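Local structure of protein CT_858 (Chlamydia trachomatis, 3DOR) at residues 267-272 against 278-283; 282-285 against 289-292; 16-21 against 34-39; 26-31 against 69-74. The protein probably acts as a serine-type endopeptidase, being the secreted chlamydial protease CPAF, a dimer in its mature form. All coordinates share one frame; numbering follows the deposited sequence.

Contact 1 (267-272 against 278-283); sequences PVIWES and AYISSV
Ile280 forms the apolar centre of this pairing, with its two branches spread between Ile269 and Trp270. Its CG1 branch runs beside the six-membered part of the indole, where Trp270 CE3 lies 3.7 Å from Ile280 CG1. Its CG2 branch meets Ile269, Ile280 CG2 being 3.8 Å from Ile269 CG1. Trp270 has CG trans to its backbone N (chi1 178°), which turns the indole back alongside the Ile280 branch, at a slant. On the face of the sheet that carries Val268, Glu271 and Tyr279, the packing is lighter: Val268 CG2 comes to 4.1 Å from Tyr279 CD1, with the two side chains at about a right angle.

Both Ile269 and Trp270 are set against the single residue Ile280, which defines a classic beta bulge in an antiparallel hairpin. Ile280 O receives a firm bond from Ile269 N at 2.7 Å and a weak one from Trp270 N at 3.3 Å. The reciprocal bond, Ile280 N to Trp270 O, measures 2.8 Å. Toward the turn, Ser272 N reaches Ala278 O at 2.8 Å in a nearly straight bond (171° at the hydrogen), and a water bridges Ser272 O and Ala278 N. The polar ends on the Tyr279 face are held from the preceding loop: Tyr279 OH bonds to Ile265 N, and Ser281 OG to Gly266 O.

Strand 268-271 is the outermost strand at this end of a mixed sheet. Strand 290-297 flanks 278-284 on its other side, while helix 316-330 packs against Trp270, Ala278 and Ile280 through Val326, Ile323 and Phe327.

Contact 2 (282-285 against 289-292); sequences SVTD and KSHK. With SO4 (sulfate ion), chain O.
Lys289, Asp285 and His291 bury the most surface here, and the Asp285 carboxylate connects all three. Its OD2 accepts the backbone N-H of Lys289 at 2.8 Å, met from well above the carboxylate plane (47° out of it) rather than within it. OD1 instead rests beside the lysine chain, Asp285 OD1 lying 3.3 Å from Lys289 CB. With CG between the backbone N and the carbonyl carbon (chi1 69°), the carboxylate swings across the hairpin to reach this N-H. Asp285 OD2 takes a second backbone donor, Asp287 N, inside the connecting loop.

This is the turn end of the beta hairpin formed by strands 278-284 and 290-297. Asp285 N donates to Lys289 O at 3.0 Å, while the return bond, from Lys289 N, goes to the Asp285 side chain and not to its carbonyl. One step further, Val283 and His291 form a hydrogen-bonded pair, with Val283 N to His291 O at 2.7 Å.

A water ties His291 to the same carboxylate, 2.9 Å from Asp285 OD1 and 2.7 Å from His291 NE2. The other ring nitrogen, ND1, bonds to Glu332 OE1, so both ring nitrogens have a polar partner. Val283 and His291 share the face of the sheet covered by Cys560 and Ile563 of helix 549-564. Fully extended, Lys289 carries NZ away from the hairpin to O4 of a sulfate at 2.7 Å, an ion probably from the crystallisation liquor.

Contact 3 (16-21 against 34-39); sequences HLLQVK and WDLVQS
Leu18 and Leu36 point toward each other from their two helices, and their side chains meet at a slant. The terminal methyls make the contact: Leu18 CD1 lies 3.6 Å from Leu36 CD1. Leu36 also sets its second methyl by the base of its partner, with Leu36 CD2 3.8 Å from Leu18 CB, so the two methyls lie alongside the Leu18 chain, CD2 by its base and CD1 by its far end. With CG trans to the backbone N (chi1 180°), Leu36 carries its methyls toward helix 2-20. Gln19 also approaches Leu36, in a contact modelled too short to be relied on.

The contact joins the last turn of helix 2-20 to the first turn of helix 36-48 in the N-terminal helical region. Phe65 of helix 55-67 packs on both leucines, and Leu512 of strand 507-518 also touches Leu18. Residues of the same turn, Leu17 and Val20, pack on Pro502 and Arg504 of the second subunit, which places this helix end at the dimer interface.

The helix that carries Leu36 begins with a capped turn. Asp35 is the N-cap: its OD2 accepts Gln38 N at 2.8 Å with an angle of 162° at the hydrogen, met on the anti side of the carboxylate. The carbonyl of the same residue takes two donors, Ser39 N at 2.9 Å from Asp35 O and Ser39 OG at 2.8 Å from it. Just before, the Trp34 indole places one face under the backbone N of Leu36, which sits 3.6 Å above the ring plane near its rim.

Contact 4 (26-31 against 69-74); sequences TWKEQY and LNDFHA
Lys28 reaches from its helix to the backbone of Leu69 and Asn70, and its ammonium group carries the contact. Of its hydrogen bonds, the firm one runs from Lys28 NZ to Asn70 O at 2.7 Å. The donor stands above the carbonyl plane, 59° out of it, and so misses the lone pairs. A weak bond to Leu69 O adds to it, with Lys28 NZ at 3.0 Å. A bend at chi2 (-61°) followed by an extended tail steers NZ to these two carbonyls. They lie where the chain leaves helix 55-67, Asn70 having positive phi, so the helix end probably makes them more attractive to a cation.

The ionic partner is Glu526, in a salt bridge with Lys28 NZ; Asp71 OD2, 4.6 Å from Lys28 NZ, is beyond salt-bridge range. Asp71 has other partners: OD1 accepts His73 N at 2.7 Å, an Asx turn that shapes the loop, and OD2 bonds to Tyr22 OH and Thr513 OG1.

In van der Waals terms, the lysine methylenes pass close to the Leu69 carbonyl, with Lys28 CD 3.1 Å from Leu69 O. On its own helix, Lys28 CE lies at the edge of the Trp27 ring, in its plane.

Helix 25-32 is thereby pinned to the loop between helix 55-67 and strand 75-78. Trp27 rests on Leu516 of strand 507-518, and Phe72 packs on Ala141 and Ala145 of helix 140-150.

In the fold
Contacts 1 and 2 are successive hairpins of one mixed sheet: they share Ser282 and Val283 on strand 278-284, and their centres are 12 Å apart. Contacts 3 and 4 form a second pair, 11 Å between centres, and touch directly where the Trp34 ring meets Leu69 and Leu18 meets the same leucine. The two pairs lie on opposite sides of the chain's centre; even contacts 1 and 4 are about 26 Å apart at their nearest atoms. The sulfate belongs to contact 2 alone. Contacts 3 and 4 both reach the second subunit, and the loop of contact 4 brings His73 against Ser467, a pairing consistent with, but no proof of, a serine-peptidase site.

Contact 1 (267-272 against 278-283)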
loop_
_atom_site.group_PDB
_atom_site.type_symbol
_atom_site.label_atom_id
_atom_site.label_comp_id
_atom_site.label_asym_id
_atom_site.label_seq_id
_atom_site.Cartn_x
_atom_site.Cartn_y
_atom_site.Cartn_z
ATOM N N PRO B 267 45.906 -5.957 -10.673
ATOM C CA PRO B 267 46.379 -5.545 -9.351
ATOM C C PRO B 267 45.710 -4.246 -8.921
ATOM O O PRO B 267 45.767 -3.236 -9.620
ATOM C CB PRO B 267 47.894 -5.408 -9.548
ATOM C CG PRO B 267 48.032 -5.113 -11.007
ATOM C CD PRO B 267 47.026 -6.051 -11.623
ATOM N N VAL B 268 45.065 -4.294 -7.763
ATOM C CA VAL B 268 44.353 -3.150 -7.223
ATOM C C VAL B 268 45.255 -2.043 -6.693
ATOM O O VAL B 268 46.134 -2.288 -5.871
ATOM C CB VAL B 268 43.416 -3.600 -6.093
ATOM C CG1 VAL B 268 42.713 -2.398 -5.484
ATOM C CG2 VAL B 268 42.406 -4.592 -6.639
ATOM N N ILE B 269 45.032 -0.823 -7.164
ATOM C CA ILE B 269 45.816 0.307 -6.698
ATOM C C ILE B 269 44.976 1.086 -5.677
ATOM O O ILE B 269 45.515 1.810 -4.838
ATOM C CB ILE B 269 46.261 1.222 -7.887
ATOM C CG1 ILE B 269 45.385 2.463 -7.976
ATOM C CG2 ILE B 269 46.226 0.450 -9.192
ATOM C CD1 ILE B 269 45.903 3.604 -7.130
ATOM N N TRP B 270 43.653 0.927 -5.752
ATOM C CA TRP B 270 42.728 1.588 -4.823
ATOM C C TRP B 270 41.418 0.812 -4.701
ATOM O O TRP B 270 40.902 0.284 -5.684
ATOM C CB TRP B 270 42.393 3.009 -5.280
ATOM C CG TRP B 270 41.402 3.689 -4.369
ATOM C CD1 TRP B 270 41.650 4.218 -3.130
ATOM C CD2 TRP B 270 40.002 3.893 -4.615
ATOM N NE1 TRP B 270 40.495 4.740 -2.593
ATOM C CE2 TRP B 270 39.468 4.553 -3.481
ATOM C CE3 TRP B 270 39.147 3.581 -5.677
ATOM C CZ2 TRP B 270 38.119 4.912 -3.387
ATOM C CZ3 TRP B 270 37.809 3.935 -5.586
ATOM C CH2 TRP B 270 37.306 4.592 -4.446
ATOM N N GLU B 271 40.869 0.764 -3.495
ATOM C CA GLU B 271 39.619 0.054 -3.278
ATOM C C GLU B 271 38.707 0.853 -2.360
ATOM O O GLU B 271 39.123 1.306 -1.294
ATOM C CB GLU B 271 39.917 -1.335 -2.698
ATOM C CG GLU B 271 38.697 -2.142 -2.295
ATOM C CD GLU B 271 38.983 -3.640 -2.230
ATOM O OE1 GLU B 271 40.064 -4.030 -1.725
ATOM O OE2 GLU B 271 38.116 -4.424 -2.686
ATOM N N SER B 272 37.462 1.035 -2.791
ATOM C CA SER B 272 36.478 1.784 -2.023
ATOM C C SER B 272 36.014 0.941 -0.837
ATOM O O SER B 272 36.011 -0.286 -0.906
ATOM C CB SER B 272 35.293 2.147 -2.917
ATOM O OG SER B 272 34.404 3.029 -2.259
ATOM N N ALA B 278 33.904 -1.159 -5.612
ATOM C CA ALA B 278 34.535 -0.279 -6.571
ATOM C C ALA B 278 36.022 -0.195 -6.295
ATOM O O ALA B 278 36.447 -0.126 -5.135
ATOM C CB ALA B 278 33.902 1.109 -6.490
ATOM N N TYR B 279 36.814 -0.198 -7.359
ATOM C CA TYR B 279 38.248 -0.125 -7.199
ATOM C C TYR B 279 38.912 0.352 -8.470
ATOM O O TYR B 279 38.252 0.600 -9.481
ATOM C CB TYR B 279 38.800 -1.503 -6.789
ATOM C CG TYR B 279 38.591 -2.600 -7.815
ATOM C CD1 TYR B 279 39.487 -2.775 -8.864
ATOM C CD2 TYR B 279 37.477 -3.445 -7.748
ATOM C CE1 TYR B 279 39.289 -3.760 -9.828
ATOM C CE2 TYR B 279 37.268 -4.438 -8.711
ATOM C CZ TYR B 279 38.179 -4.583 -9.747
ATOM O OH TYR B 279 37.979 -5.538 -10.716
ATOM N N ILE B 280 40.225 0.502 -8.399
ATOM C CA ILE B 280 41.020 0.928 -9.533
ATOM C C ILE B 280 42.138 -0.089 -9.656
ATOM O O ILE B 280 42.761 -0.428 -8.653
ATOM C CB ILE B 280 41.651 2.313 -9.300
ATOM C CG1 ILE B 280 40.563 3.371 -9.120
ATOM C CG2 ILE B 280 42.529 2.682 -10.475
ATOM C CD1 ILE B 280 41.117 4.782 -8.921
ATOM N N SER B 281 42.367 -0.591 -10.866
ATOM C CA SER B 281 43.434 -1.554 -11.132
ATOM C C SER B 281 44.174 -1.084 -12.370
ATOM O O SER B 281 43.758 -0.129 -13.013
ATOM C CB SER B 281 42.876 -2.952 -11.410
ATOM O OG SER B 281 42.224 -3.485 -10.275
ATOM N N SER B 282 45.275 -1.749 -12.696
ATOM C CA SER B 282 46.038 -1.403 -13.889
ATOM C C SER B 282 45.760 -2.453 -14.953
ATOM O O SER B 282 45.833 -3.651 -14.686
ATOM C CB SER B 282 47.531 -1.376 -13.578
ATOM O OG SER B 282 47.925 -2.587 -12.962
ATOM N N VAL B 283 45.412 -1.995 -16.151
ATOM C CA VAL B 283 45.132 -2.878 -17.277
ATOM C C VAL B 283 46.239 -2.667 -18.313
ATOM O O VAL B 283 46.558 -1.530 -18.660
ATOM C CB VAL B 283 43.765 -2.543 -17.906
ATOM C CG1 VAL B 283 43.557 -3.352 -19.177
ATOM C CG2 VAL B 283 42.653 -2.841 -16.909
HETATM O O HOH W 1 34.638 -1.796 -2.869
#

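Contact 2 (282-285 against 289-292)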
loop_
_atom_site.group_PDB
_atom_site.type_symbol
_atom_site.label_atom_id
_atom_site.label_comp_id
_atom_site.label_asym_id
_atom_site.label_seq_id
_atom_site.Cartn_x
_atom_site.Cartn_y
_atom_site.Cartn_z
ATOM N N SER B 282 45.275 -1.749 -12.696
ATOM C CA SER B 282 46.038 -1.403 -13.889
ATOM C C SER B 282 45.760 -2.453 -14.953
ATOM O O SER B 282 45.833 -3.651 -14.686
ATOM C CB SER B 282 47.531 -1.376 -13.578
ATOM O OG SER B 282 47.925 -2.587 -12.962
ATOM N N VAL B 283 45.412 -1.995 -16.151
ATOM C CA VAL B 283 45.132 -2.878 -17.277
ATOM C C VAL B 283 46.239 -2.667 -18.313
ATOM O O VAL B 283 46.558 -1.530 -18.660
ATOM C CB VAL B 283 43.765 -2.543 -17.906
ATOM C CG1 VAL B 283 43.557 -3.352 -19.177
ATOM C CG2 VAL B 283 42.653 -2.841 -16.909
ATOM N N THR B 284 46.834 -3.751 -18.801
ATOM C CA THR B 284 47.913 -3.618 -19.773
ATOM C C THR B 284 47.521 -4.152 -21.146
ATOM O O THR B 284 46.854 -5.175 -21.250
ATOM C CB THR B 284 49.172 -4.349 -19.293
ATOM O OG1 THR B 284 48.949 -5.761 -19.337
ATOM C CG2 THR B 284 49.494 -3.960 -17.863
ATOM N N ASP B 285 47.934 -3.453 -22.199
ATOM C CA ASP B 285 47.609 -3.873 -23.555
ATOM C C ASP B 285 48.603 -4.902 -24.091
ATOM O O ASP B 285 49.477 -5.364 -23.358
ATOM C CB ASP B 285 47.527 -2.657 -24.488
ATOM C CG ASP B 285 48.871 -1.999 -24.736
ATOM O OD1 ASP B 285 48.868 -0.875 -25.276
ATOM O OD2 ASP B 285 49.923 -2.591 -24.418
ATOM N N LYS B 289 51.785 -1.841 -22.409
ATOM C CA LYS B 289 51.488 -0.479 -21.954
ATOM C C LYS B 289 50.386 -0.529 -20.893
ATOM O O LYS B 289 49.313 -1.063 -21.155
ATOM C CB LYS B 289 51.014 0.353 -23.138
ATOM C CG LYS B 289 50.810 1.832 -22.858
ATOM C CD LYS B 289 50.318 2.509 -24.129
ATOM C CE LYS B 289 50.469 4.012 -24.069
ATOM N NZ LYS B 289 49.920 4.645 -25.300
ATOM N N SER B 290 50.636 0.018 -19.705
ATOM C CA SER B 290 49.625 -0.022 -18.643
ATOM C C SER B 290 48.764 1.222 -18.528
ATOM O O SER B 290 49.240 2.339 -18.704
ATOM C CB SER B 290 50.268 -0.296 -17.283
ATOM O OG SER B 290 50.871 -1.577 -17.275
ATOM N N HIS B 291 47.495 0.996 -18.200
ATOM C CA HIS B 291 46.496 2.041 -18.046
ATOM C C HIS B 291 45.771 1.847 -16.719
ATOM O O HIS B 291 45.546 0.716 -16.297
ATOM C CB HIS B 291 45.454 1.936 -19.160
ATOM C CG HIS B 291 46.006 2.125 -20.536
ATOM N ND1 HIS B 291 46.373 3.360 -21.028
ATOM C CD2 HIS B 291 46.240 1.237 -21.532
ATOM C CE1 HIS B 291 46.807 3.224 -22.271
ATOM N NE2 HIS B 291 46.737 1.947 -22.599
ATOM N N LYS B 292 45.401 2.940 -16.062
ATOM C CA LYS B 292 44.666 2.831 -14.809
ATOM C C LYS B 292 43.193 2.786 -15.182
ATOM O O LYS B 292 42.701 3.638 -15.914
ATOM C CB LYS B 292 44.954 4.022 -13.891
ATOM C CG LYS B 292 46.432 4.184 -13.557
ATOM C CD LYS B 292 46.644 4.864 -12.212
ATOM C CE LYS B 292 46.112 6.271 -12.197
ATOM N NZ LYS B 292 46.238 6.902 -10.848
HETATM S S SO4 O . 50.051 8.162 -24.975
HETATM O O1 SO4 O . 51.491 7.715 -24.872
HETATM O O2 SO4 O . 49.445 8.140 -23.594
HETATM O O3 SO4 O . 49.956 9.564 -25.529
HETATM O O4 SO4 O . 49.364 7.214 -25.922
HETATM O O HOH W 2 46.482 0.694 -24.985
#

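Contact 3 (16-21 against 34-39)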
loop_
_atom_site.group_PDB
_atom_site.type_symbol
_atom_site.label_atom_id
_atom_site.label_comp_id
_atom_site.label_asym_id
_atom_site.label_seq_id
_atom_site.Cartn_x
_atom_site.Cartn_y
_atom_site.Cartn_z
ATOM N N HIS B 16 -9.791 -9.087 -16.168
ATOM C CA HIS B 16 -10.264 -7.723 -16.349
ATOM C C HIS B 16 -9.128 -6.721 -16.153
ATOM O O HIS B 16 -9.085 -5.689 -16.815
ATOM C CB HIS B 16 -11.425 -7.417 -15.394
ATOM C CG HIS B 16 -11.926 -6.014 -15.501
ATOM N ND1 HIS B 16 -11.672 -5.059 -14.538
ATOM C CD2 HIS B 16 -12.586 -5.378 -16.499
ATOM C CE1 HIS B 16 -12.150 -3.896 -14.940
ATOM N NE2 HIS B 16 -12.709 -4.061 -16.127
ATOM N N LEU B 17 -8.202 -7.023 -15.252
ATOM C CA LEU B 17 -7.070 -6.125 -15.028
ATOM C C LEU B 17 -6.226 -6.067 -16.307
ATOM O O LEU B 17 -5.682 -5.022 -16.664
ATOM C CB LEU B 17 -6.203 -6.618 -13.860
ATOM C CG LEU B 17 -6.850 -6.690 -12.471
ATOM C CD1 LEU B 17 -5.812 -7.107 -11.435
ATOM C CD2 LEU B 17 -7.443 -5.342 -12.112
ATOM N N LEU B 18 -6.143 -7.199 -17.003
ATOM C CA LEU B 18 -5.371 -7.282 -18.239
ATOM C C LEU B 18 -5.914 -6.428 -19.381
ATOM O O LEU B 18 -5.199 -6.155 -20.347
ATOM C CB LEU B 18 -5.264 -8.740 -18.688
ATOM C CG LEU B 18 -4.538 -9.632 -17.681
ATOM C CD1 LEU B 18 -4.395 -11.029 -18.248
ATOM C CD2 LEU B 18 -3.172 -9.040 -17.362
ATOM N N GLN B 19 -7.173 -6.009 -19.287
ATOM C CA GLN B 19 -7.749 -5.168 -20.329
ATOM C C GLN B 19 -7.795 -3.705 -19.923
ATOM O O GLN B 19 -7.900 -2.818 -20.765
ATOM C CB GLN B 19 -9.160 -5.643 -20.682
ATOM C CG GLN B 19 -9.159 -7.003 -21.330
ATOM C CD GLN B 19 -10.427 -7.302 -22.075
ATOM O OE1 GLN B 19 -11.492 -7.444 -21.476
ATOM N NE2 GLN B 19 -10.326 -7.401 -23.396
ATOM N N VAL B 20 -7.691 -3.452 -18.626
ATOM C CA VAL B 20 -7.758 -2.093 -18.126
ATOM C C VAL B 20 -6.419 -1.470 -17.740
ATOM O O VAL B 20 -6.249 -0.255 -17.847
ATOM C CB VAL B 20 -8.730 -2.032 -16.921
ATOM C CG1 VAL B 20 -8.633 -0.696 -16.224
ATOM C CG2 VAL B 20 -10.150 -2.264 -17.409
ATOM N N LYS B 21 -5.473 -2.291 -17.301
ATOM C CA LYS B 21 -4.176 -1.768 -16.888
ATOM C C LYS B 21 -2.944 -2.587 -17.285
ATOM O O LYS B 21 -1.977 -2.646 -16.529
ATOM C CB LYS B 21 -4.160 -1.578 -15.370
ATOM C CG LYS B 21 -4.478 -0.182 -14.907
ATOM C CD LYS B 21 -3.442 0.811 -15.395
ATOM C CE LYS B 21 -3.192 1.892 -14.355
ATOM N NZ LYS B 21 -2.437 1.358 -13.165
ATOM N N TRP B 34 -0.398 -14.265 -28.659
ATOM C CA TRP B 34 -1.204 -14.447 -27.468
ATOM C C TRP B 34 -2.573 -13.782 -27.606
ATOM O O TRP B 34 -2.710 -12.760 -28.282
ATOM C CB TRP B 34 -0.446 -13.852 -26.281
ATOM C CG TRP B 34 -1.241 -13.678 -25.036
ATOM C CD1 TRP B 34 -1.431 -14.593 -24.045
ATOM C CD2 TRP B 34 -1.928 -12.489 -24.628
ATOM N NE1 TRP B 34 -2.195 -14.045 -23.036
ATOM C CE2 TRP B 34 -2.515 -12.757 -23.373
ATOM C CE3 TRP B 34 -2.107 -11.225 -25.205
ATOM C CZ2 TRP B 34 -3.265 -11.798 -22.677
ATOM C CZ3 TRP B 34 -2.857 -10.270 -24.511
ATOM C CH2 TRP B 34 -3.426 -10.567 -23.262
ATOM N N ASP B 35 -3.582 -14.366 -26.967
ATOM C CA ASP B 35 -4.937 -13.819 -26.994
ATOM C C ASP B 35 -5.543 -13.945 -25.609
ATOM O O ASP B 35 -5.678 -15.048 -25.075
ATOM C CB ASP B 35 -5.834 -14.562 -27.988
ATOM C CG ASP B 35 -7.257 -14.012 -27.998
ATOM O OD1 ASP B 35 -7.472 -12.911 -28.553
ATOM O OD2 ASP B 35 -8.154 -14.669 -27.428
ATOM N N LEU B 36 -5.924 -12.807 -25.043
ATOM C CA LEU B 36 -6.493 -12.756 -23.705
ATOM C C LEU B 36 -7.700 -13.664 -23.458
ATOM O O LEU B 36 -7.648 -14.550 -22.609
ATOM C CB LEU B 36 -6.849 -11.307 -23.359
ATOM C CG LEU B 36 -7.467 -11.077 -21.974
ATOM C CD1 LEU B 36 -6.718 -11.865 -20.899
ATOM C CD2 LEU B 36 -7.437 -9.596 -21.668
ATOM N N VAL B 37 -8.784 -13.441 -24.189
ATOM C CA VAL B 37 -9.992 -14.245 -24.018
ATOM C C VAL B 37 -9.691 -15.738 -24.106
ATOM O O VAL B 37 -10.081 -16.512 -23.235
ATOM C CB VAL B 37 -11.057 -13.882 -25.080
ATOM C CG1 VAL B 37 -12.303 -14.741 -24.889
ATOM C CG2 VAL B 37 -11.410 -12.408 -24.972
ATOM N N GLN B 38 -8.984 -16.137 -25.156
ATOM C CA GLN B 38 -8.632 -17.540 -25.353
ATOM C C GLN B 38 -7.782 -18.132 -24.217
ATOM O O GLN B 38 -8.015 -19.264 -23.786
ATOM C CB GLN B 38 -7.923 -17.695 -26.700
ATOM C CG GLN B 38 -7.526 -19.115 -27.036
ATOM C CD GLN B 38 -6.050 -19.367 -26.826
ATOM O OE1 GLN B 38 -5.206 -18.805 -27.529
ATOM N NE2 GLN B 38 -5.726 -20.211 -25.851
ATOM N N SER B 39 -6.798 -17.378 -23.729
ATOM C CA SER B 39 -5.961 -17.867 -22.629
ATOM C C SER B 39 -6.841 -18.007 -21.389
ATOM O O SER B 39 -6.678 -18.929 -20.592
ATOM C CB SER B 39 -4.824 -16.881 -22.318
ATOM O OG SER B 39 -4.010 -16.640 -23.454
#

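Contact 4 (26-31 against 69-74)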
loop_
_atom_site.group_PDB
_atom_site.type_symbol
_atom_site.label_atom_id
_atom_site.label_comp_id
_atom_site.label_asym_id
_atom_site.label_seq_id
_atom_site.Cartn_x
_atom_site.Cartn_y
_atom_site.Cartn_z
ATOM N N THR B 26 -1.116 -5.337 -26.419
ATOM C CA THR B 26 -0.992 -5.321 -27.869
ATOM C C THR B 26 0.325 -5.947 -28.334
ATOM O O THR B 26 0.396 -6.562 -29.395
ATOM C CB THR B 26 -1.077 -3.884 -28.397
ATOM O OG1 THR B 26 -2.195 -3.225 -27.789
ATOM C CG2 THR B 26 -1.269 -3.880 -29.909
ATOM N N TRP B 27 1.368 -5.783 -27.534
ATOM C CA TRP B 27 2.674 -6.331 -27.869
ATOM C C TRP B 27 2.698 -7.855 -27.754
ATOM O O TRP B 27 3.279 -8.537 -28.596
ATOM C CB TRP B 27 3.743 -5.717 -26.959
ATOM C CG TRP B 27 5.030 -6.454 -26.972
ATOM C CD1 TRP B 27 5.440 -7.404 -26.084
ATOM C CD2 TRP B 27 6.073 -6.334 -27.943
ATOM N NE1 TRP B 27 6.678 -7.881 -26.439
ATOM C CE2 TRP B 27 7.091 -7.241 -27.577
ATOM C CE3 TRP B 27 6.249 -5.543 -29.087
ATOM C CZ2 TRP B 27 8.269 -7.386 -28.317
ATOM C CZ3 TRP B 27 7.424 -5.687 -29.824
ATOM C CH2 TRP B 27 8.419 -6.603 -29.431
ATOM N N LYS B 28 2.069 -8.387 -26.712
ATOM C CA LYS B 28 2.026 -9.829 -26.501
ATOM C C LYS B 28 1.236 -10.546 -27.602
ATOM O O LYS B 28 1.585 -11.656 -28.019
ATOM C CB LYS B 28 1.411 -10.126 -25.133
ATOM C CG LYS B 28 2.138 -9.431 -23.973
ATOM C CD LYS B 28 3.599 -9.886 -23.865
ATOM C CE LYS B 28 4.315 -9.201 -22.706
ATOM N NZ LYS B 28 5.698 -9.726 -22.521
ATOM N N GLU B 29 0.165 -9.916 -28.067
ATOM C CA GLU B 29 -0.648 -10.513 -29.116
ATOM C C GLU B 29 0.208 -10.664 -30.364
ATOM O O GLU B 29 0.143 -11.679 -31.049
ATOM C CB GLU B 29 -1.874 -9.633 -29.405
ATOM C CG GLU B 29 -2.680 -9.353 -28.148
ATOM C CD GLU B 29 -3.787 -8.332 -28.333
ATOM O OE1 GLU B 29 -3.544 -7.272 -28.945
ATOM O OE2 GLU B 29 -4.904 -8.588 -27.838
ATOM N N GLN B 30 1.042 -9.670 -30.642
ATOM C CA GLN B 30 1.877 -9.738 -31.825
ATOM C C GLN B 30 3.179 -10.505 -31.636
ATOM O O GLN B 30 3.599 -11.235 -32.529
ATOM C CB GLN B 30 2.192 -8.337 -32.335
ATOM C CG GLN B 30 2.915 -8.353 -33.663
ATOM C CD GLN B 30 3.166 -6.965 -34.213
ATOM O OE1 GLN B 30 4.197 -6.348 -33.933
ATOM N NE2 GLN B 30 2.216 -6.460 -35.001
ATOM N N TYR B 31 3.821 -10.338 -30.484
ATOM C CA TYR B 31 5.088 -11.008 -30.220
ATOM C C TYR B 31 4.916 -12.488 -29.899
ATOM O O TYR B 31 5.752 -13.312 -30.269
ATOM C CB TYR B 31 5.820 -10.306 -29.069
ATOM C CG TYR B 31 7.107 -10.980 -28.646
ATOM C CD1 TYR B 31 8.237 -10.980 -29.471
ATOM C CD2 TYR B 31 7.189 -11.627 -27.420
ATOM C CE1 TYR B 31 9.423 -11.615 -29.069
ATOM C CE2 TYR B 31 8.348 -12.255 -27.016
ATOM C CZ TYR B 31 9.462 -12.248 -27.841
ATOM O OH TYR B 31 10.592 -12.900 -27.409
ATOM N N LEU B 69 1.961 -14.517 -20.164
ATOM C CA LEU B 69 2.212 -13.200 -20.741
ATOM C C LEU B 69 3.681 -13.044 -21.119
ATOM O O LEU B 69 4.050 -12.095 -21.808
ATOM C CB LEU B 69 1.821 -12.101 -19.751
ATOM C CG LEU B 69 0.332 -11.932 -19.426
ATOM C CD1 LEU B 69 0.167 -10.966 -18.257
ATOM C CD2 LEU B 69 -0.409 -11.420 -20.662
ATOM N N ASN B 70 4.515 -13.979 -20.674
ATOM C CA ASN B 70 5.950 -13.919 -20.959
ATOM C C ASN B 70 6.450 -12.500 -20.625
ATOM O O ASN B 70 7.066 -11.832 -21.447
ATOM C CB ASN B 70 6.195 -14.262 -22.437
ATOM C CG ASN B 70 7.637 -14.671 -22.725
ATOM O OD1 ASN B 70 7.912 -15.390 -23.693
ATOM N ND2 ASN B 70 8.561 -14.209 -21.896
ATOM N N ASP B 71 6.151 -12.053 -19.404
ATOM C CA ASP B 71 6.518 -10.719 -18.917
ATOM C C ASP B 71 7.263 -10.897 -17.595
ATOM O O ASP B 71 6.660 -11.284 -16.594
ATOM C CB ASP B 71 5.243 -9.897 -18.676
ATOM C CG ASP B 71 5.526 -8.444 -18.295
ATOM O OD1 ASP B 71 6.556 -8.168 -17.647
ATOM O OD2 ASP B 71 4.687 -7.575 -18.629
ATOM N N PHE B 72 8.564 -10.616 -17.570
ATOM C CA PHE B 72 9.301 -10.796 -16.322
ATOM C C PHE B 72 8.723 -9.966 -15.186
ATOM O O PHE B 72 8.934 -10.284 -14.019
ATOM C CB PHE B 72 10.788 -10.489 -16.497
ATOM C CG PHE B 72 11.472 -11.388 -17.483
ATOM C CD1 PHE B 72 11.777 -10.932 -18.760
ATOM C CD2 PHE B 72 11.779 -12.698 -17.150
ATOM C CE1 PHE B 72 12.383 -11.775 -19.700
ATOM C CE2 PHE B 72 12.385 -13.548 -18.078
ATOM C CZ PHE B 72 12.686 -13.083 -19.354
ATOM N N HIS B 73 7.988 -8.912 -15.529
ATOM C CA HIS B 73 7.351 -8.052 -14.536
ATOM C C HIS B 73 5.994 -8.619 -14.071
ATOM O O HIS B 73 5.595 -8.418 -12.924
ATOM C CB HIS B 73 7.101 -6.648 -15.112
ATOM C CG HIS B 73 8.252 -5.699 -14.973
ATOM N ND1 HIS B 73 9.098 -5.702 -13.882
ATOM C CD2 HIS B 73 8.624 -4.635 -15.729
ATOM C CE1 HIS B 73 9.935 -4.683 -13.971
ATOM N NE2 HIS B 73 9.667 -4.018 -15.083
ATOM N N ALA B 74 5.278 -9.307 -14.958
ATOM C CA ALA B 74 3.959 -9.845 -14.612
ATOM C C ALA B 74 3.982 -11.194 -13.891
ATOM O O ALA B 74 4.541 -12.170 -14.391
ATOM C CB ALA B 74 3.087 -9.935 -15.870
#